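Local coordinates for protein lysozyme (Meretrix lusoria, PDB 4PJ2) that hydrolyses the beta-1,4 linkages of bacterial peptidoglycan, lysing Gram-positive Micrococcus luteus, and also cleaves chitin, at residues R9-I14 against G36-K41; C15-G20 against W109-K114. All coordinates share one frame; numbering follows the deposited sequence.

Contact 1 (R9-I14 against G36-K41); sequences RCLSCI and GYFQIK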
# COMPACT_ATOMS: atom_id res chain seq x y z
N ARG D 9 18.00 2.40 19.41
CA ARG D 9 18.81 3.15 18.44
C ARG D 9 18.18 3.07 17.05
O ARG D 9 18.16 4.04 16.29
CB ARG D 9 20.24 2.63 18.41
CG ARG D 9 21.03 2.98 19.67
CD ARG D 9 22.42 2.36 19.67
NE ARG D 9 22.96 2.29 21.02
CZ ARG D 9 24.03 1.58 21.38
NH1 ARG D 9 24.69 0.86 20.47
NH2 ARG D 9 24.43 1.57 22.64
N CYS D 10 17.62 1.91 16.71
CA CYS D 10 16.99 1.75 15.41
C CYS D 10 15.79 2.66 15.30
O CYS D 10 15.63 3.36 14.29
CB CYS D 10 16.55 0.30 15.22
SG CYS D 10 15.63 0.00 13.67
N LEU D 11 14.97 2.69 16.34
CA LEU D 11 13.82 3.58 16.36
C LEU D 11 14.23 5.04 16.22
O LEU D 11 13.62 5.79 15.49
CB LEU D 11 12.98 3.38 17.62
CG LEU D 11 12.13 2.09 17.66
CD1 LEU D 11 11.46 1.93 19.00
CD2 LEU D 11 11.06 2.07 16.58
N SER D 12 15.29 5.44 16.91
CA SER D 12 15.79 6.80 16.79
C SER D 12 16.19 7.12 15.35
O SER D 12 15.87 8.19 14.82
CB SER D 12 16.97 6.98 17.75
OG SER D 12 17.57 8.27 17.63
N CYS D 13 16.90 6.20 14.71
CA CYS D 13 17.33 6.41 13.34
C CYS D 13 16.14 6.50 12.39
O CYS D 13 16.13 7.35 11.49
CB CYS D 13 18.32 5.33 12.91
SG CYS D 13 19.92 5.45 13.76
N ILE D 14 15.14 5.64 12.57
CA ILE D 14 13.95 5.72 11.74
C ILE D 14 13.23 7.04 11.98
O ILE D 14 12.78 7.69 11.04
CB ILE D 14 12.98 4.54 12.00
CG1 ILE D 14 13.66 3.23 11.60
CG2 ILE D 14 11.67 4.76 11.24
CD1 ILE D 14 12.91 1.95 12.02
N GLY D 36 3.12 12.66 11.82
CA GLY D 36 3.90 12.58 13.03
C GLY D 36 5.34 12.12 12.92
O GLY D 36 5.91 12.06 11.83
N TYR D 37 5.89 11.81 14.09
CA TYR D 37 7.29 11.42 14.25
C TYR D 37 7.76 10.35 13.28
O TYR D 37 8.89 10.41 12.78
CB TYR D 37 7.52 10.88 15.66
CG TYR D 37 7.41 11.90 16.77
CD1 TYR D 37 6.21 12.14 17.42
CD2 TYR D 37 8.53 12.61 17.20
CE1 TYR D 37 6.11 13.07 18.45
CE2 TYR D 37 8.44 13.53 18.22
CZ TYR D 37 7.23 13.75 18.84
OH TYR D 37 7.15 14.67 19.86
N PHE D 38 6.91 9.34 13.05
CA PHE D 38 7.28 8.18 12.23
C PHE D 38 6.55 8.17 10.89
O PHE D 38 6.68 7.21 10.13
CB PHE D 38 7.02 6.88 13.01
CG PHE D 38 7.98 6.67 14.14
CD1 PHE D 38 7.70 7.17 15.41
CD2 PHE D 38 9.19 6.03 13.93
CE1 PHE D 38 8.60 6.98 16.45
CE2 PHE D 38 10.09 5.84 14.96
CZ PHE D 38 9.80 6.33 16.22
N GLN D 39 5.79 9.23 10.59
CA GLN D 39 5.07 9.34 9.32
C GLN D 39 4.21 8.09 9.06
O GLN D 39 4.34 7.39 8.05
CB GLN D 39 6.06 9.59 8.18
CG GLN D 39 6.67 10.98 8.23
CD GLN D 39 5.64 12.05 7.94
OE1 GLN D 39 5.26 12.25 6.78
NE2 GLN D 39 5.16 12.72 8.97
N ILE D 40 3.30 7.87 10.00
CA ILE D 40 2.39 6.72 10.00
C ILE D 40 1.10 7.09 9.30
O ILE D 40 0.53 8.16 9.55
CB ILE D 40 2.09 6.30 11.47
CG1 ILE D 40 3.33 5.63 12.06
CG2 ILE D 40 0.88 5.37 11.55
CD1 ILE D 40 3.25 5.43 13.57
N LYS D 41 0.64 6.21 8.40
CA LYS D 41 -0.64 6.40 7.73
C LYS D 41 -1.71 5.56 8.42
O LYS D 41 -1.42 4.72 9.27
CB LYS D 41 -0.53 6.03 6.25
CG LYS D 41 0.44 6.92 5.51
CD LYS D 41 0.51 6.64 4.03
CE LYS D 41 1.07 5.24 3.79
NZ LYS D 41 1.45 5.00 2.38
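F38 reaches helix 8-19 with the rim of its ring, meeting L11 and I14, residues a single turn apart on that helix. Its CB sets off across the direction of the helix, neither at it nor from it; with CG anti to the carbonyl carbon and beside the backbone N (chi1 -70°), the ring swings nearer. Beyond CG, the CD2 corner meets I14 CG2 at 3.9 Å, and that methyl lies in the ring plane at the edge, the two side chains crossing at about a right angle. Next along the same edge, CE2 approaches the backbone oxygen of L11, with F38 CE2 to L11 O at 3.6 Å, while L11 CD2 is a looser neighbour at 4.2 Å from F38 CE2. At the far end of the ring, CZ still lies 3.9 Å from L11 O.

The ring projects from a type I beta turn, G36 to Q39, that links strands 32-35 and 40-41 of the small antiparallel sheet; Q39 and I40, both opposite C35, form a G1 beta bulge. Q39 closes the turn on itself, for G36 O accepts two bonds, one from Q39 N and a nearly straight one (172°) from Q39 NE2 at 3.0 Å, the latter in the carbonyl plane on a lone pair. A65 and S66 of helix 62-76 also touch F38, and the F38 carbonyl accepts a hydrogen bond from H93, a substrate-binding residue.

Contact 2 (C15-G20 against W109-K114); sequences CKMESG and WNRLQK
The backbones come closest where M17, on helix 8-19, faces L112 of helix 106-112, their CA atoms 5.8 Å apart. The CB of M17 is directed toward the other segment, and this residue carries most of the contact. Its CG stands anti to the backbone N (chi1 -175°), and a bend at the next torsion (chi2 58°) lays the thioether along the L112 backbone: M17 SD is 3.8 Å from L112 CA. Nearer the root of the side chain, M17 CB meets the methyl L112 CD1 at 4.1 Å. The terminal methyl goes further, to R111: M17 CE lies 3.9 Å from R111 CB, and the bend of R111 at chi3 (-45°) brings its NH2 to 3.7 Å from M17 CE, which approaches the guanidinium obliquely while the two side chains cross at about a right angle. L112 also touches A90 of helix 86-95 as well as C13 and I14, so its buried side chain sits where helices 8-19, 86-95 and its own meet. One residue after M17, E18, the predicted proton donor, shares a hydrogen bond with Y108 (OE2 to OH), giving the two helices a polar link beside the apolar one. Within the M17 cluster a polarisable sulfur lies against backbone and a methyl beside the guanidinium of R111, an exposed residue, consistent with dispersion and shape fit, rather than charge pairing, holding M17 there.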
# COMPACT_ATOMS: atom_id res chain seq x y z
N CYS D 15 13.13 7.45 13.24
CA CYS D 15 12.51 8.72 13.58
C CYS D 15 13.24 9.87 12.88
O CYS D 15 12.62 10.69 12.22
CB CYS D 15 12.51 8.87 15.10
SG CYS D 15 11.38 10.10 15.76
N LYS D 16 14.56 9.89 12.97
CA LYS D 16 15.34 10.94 12.30
C LYS D 16 15.14 10.92 10.79
O LYS D 16 14.99 11.96 10.15
CB LYS D 16 16.82 10.79 12.65
CG LYS D 16 17.14 11.17 14.09
CD LYS D 16 18.60 10.97 14.45
CE LYS D 16 18.85 11.32 15.92
NZ LYS D 16 20.29 11.28 16.31
N MET D 17 15.11 9.72 10.22
CA MET D 17 14.89 9.57 8.79
C MET D 17 13.56 10.15 8.35
O MET D 17 13.48 10.82 7.32
CB MET D 17 14.93 8.07 8.44
CG MET D 17 14.83 7.74 6.95
SD MET D 17 16.20 8.54 6.03
CE MET D 17 15.90 7.77 4.43
N GLU D 18 12.50 9.89 9.13
CA GLU D 18 11.14 10.20 8.71
C GLU D 18 10.80 11.67 8.88
O GLU D 18 10.11 12.25 8.05
CB GLU D 18 10.12 9.36 9.50
CG GLU D 18 10.11 7.88 9.15
CD GLU D 18 9.72 7.62 7.72
OE1 GLU D 18 9.08 8.48 7.08
OE2 GLU D 18 10.05 6.51 7.23
N SER D 19 11.25 12.25 9.99
CA SER D 19 10.80 13.59 10.37
C SER D 19 11.89 14.48 10.96
O SER D 19 11.60 15.59 11.38
CB SER D 19 9.69 13.45 11.42
OG SER D 19 10.21 12.84 12.59
N GLY D 20 13.13 14.01 10.99
CA GLY D 20 14.15 14.68 11.79
C GLY D 20 13.81 14.50 13.26
O GLY D 20 14.27 15.25 14.12
N TRP D 109 17.11 2.54 3.25
CA TRP D 109 18.03 1.95 4.22
C TRP D 109 19.46 2.47 4.03
O TRP D 109 20.14 2.77 5.01
CB TRP D 109 18.00 0.42 4.10
CG TRP D 109 19.07 -0.27 4.90
CD1 TRP D 109 20.01 -1.12 4.42
CD2 TRP D 109 19.28 -0.19 6.32
NE1 TRP D 109 20.81 -1.57 5.45
CE2 TRP D 109 20.39 -1.01 6.62
CE3 TRP D 109 18.65 0.51 7.36
CZ2 TRP D 109 20.87 -1.17 7.92
CZ3 TRP D 109 19.14 0.35 8.65
CH2 TRP D 109 20.24 -0.47 8.91
N ASN D 110 19.92 2.60 2.78
CA ASN D 110 21.25 3.12 2.49
C ASN D 110 21.37 4.53 3.02
O ASN D 110 22.40 4.90 3.59
CB ASN D 110 21.51 3.10 0.98
CG ASN D 110 21.82 1.71 0.46
OD1 ASN D 110 22.11 0.80 1.23
ND2 ASN D 110 21.78 1.54 -0.86
N ARG D 111 20.34 5.33 2.81
CA ARG D 111 20.36 6.72 3.24
C ARG D 111 20.20 6.86 4.75
O ARG D 111 20.89 7.70 5.36
CB ARG D 111 19.32 7.56 2.47
CG ARG D 111 19.59 7.72 0.98
CD ARG D 111 18.75 8.85 0.38
NE ARG D 111 17.36 8.81 0.82
CZ ARG D 111 16.43 8.03 0.30
NH1 ARG D 111 16.71 7.22 -0.71
NH2 ARG D 111 15.19 8.08 0.78
N LEU D 112 19.33 6.06 5.35
CA LEU D 112 19.11 6.17 6.79
C LEU D 112 20.43 6.00 7.55
O LEU D 112 20.68 6.67 8.54
CB LEU D 112 18.07 5.13 7.25
CG LEU D 112 17.89 4.91 8.76
CD1 LEU D 112 16.48 4.36 9.02
CD2 LEU D 112 18.90 3.93 9.36
N GLN D 113 21.29 5.12 7.04
CA GLN D 113 22.60 4.85 7.67
C GLN D 113 23.63 5.96 7.49
O GLN D 113 24.69 5.89 8.13
CB GLN D 113 23.22 3.59 7.10
CG GLN D 113 22.47 2.34 7.42
CD GLN D 113 23.08 1.16 6.72
OE1 GLN D 113 23.98 0.51 7.25
NE2 GLN D 113 22.64 0.89 5.50
N LYS D 114 23.31 6.98 6.69
CA LYS D 114 24.14 8.17 6.57
C LYS D 114 23.83 9.19 7.67
O LYS D 114 24.61 10.12 7.89
CB LYS D 114 23.93 8.80 5.20
CG LYS D 114 24.11 7.85 4.04
CD LYS D 114 24.02 8.61 2.75
CE LYS D 114 23.46 7.82 1.62
NZ LYS D 114 23.87 8.43 0.32

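How the contacts relate
From the N terminus, helix 8-19 runs through the first segment of both contacts, 9-14 in contact 1 and 15-20 in contact 2. Contact 1 closes a short loop, 21 residues intervening, through the hairpin of strands 26-29 and 32-35. Contact 2 spans 88 intervening residues, bringing helix 106-112 back to the first helix. Because 15-20 falls inside the loop closed by contact 1 while 109-114 falls beyond it, the two loops cross. Their centres lie 9 Å apart, and they touch directly: Y37 O and S19 OG are 2.8 Å apart, a probable hydrogen bond, and Q39 CB packs against E18 OE1. One helix thus ties the turn between strands 32-35 and 40-41 to the C-terminal helical part.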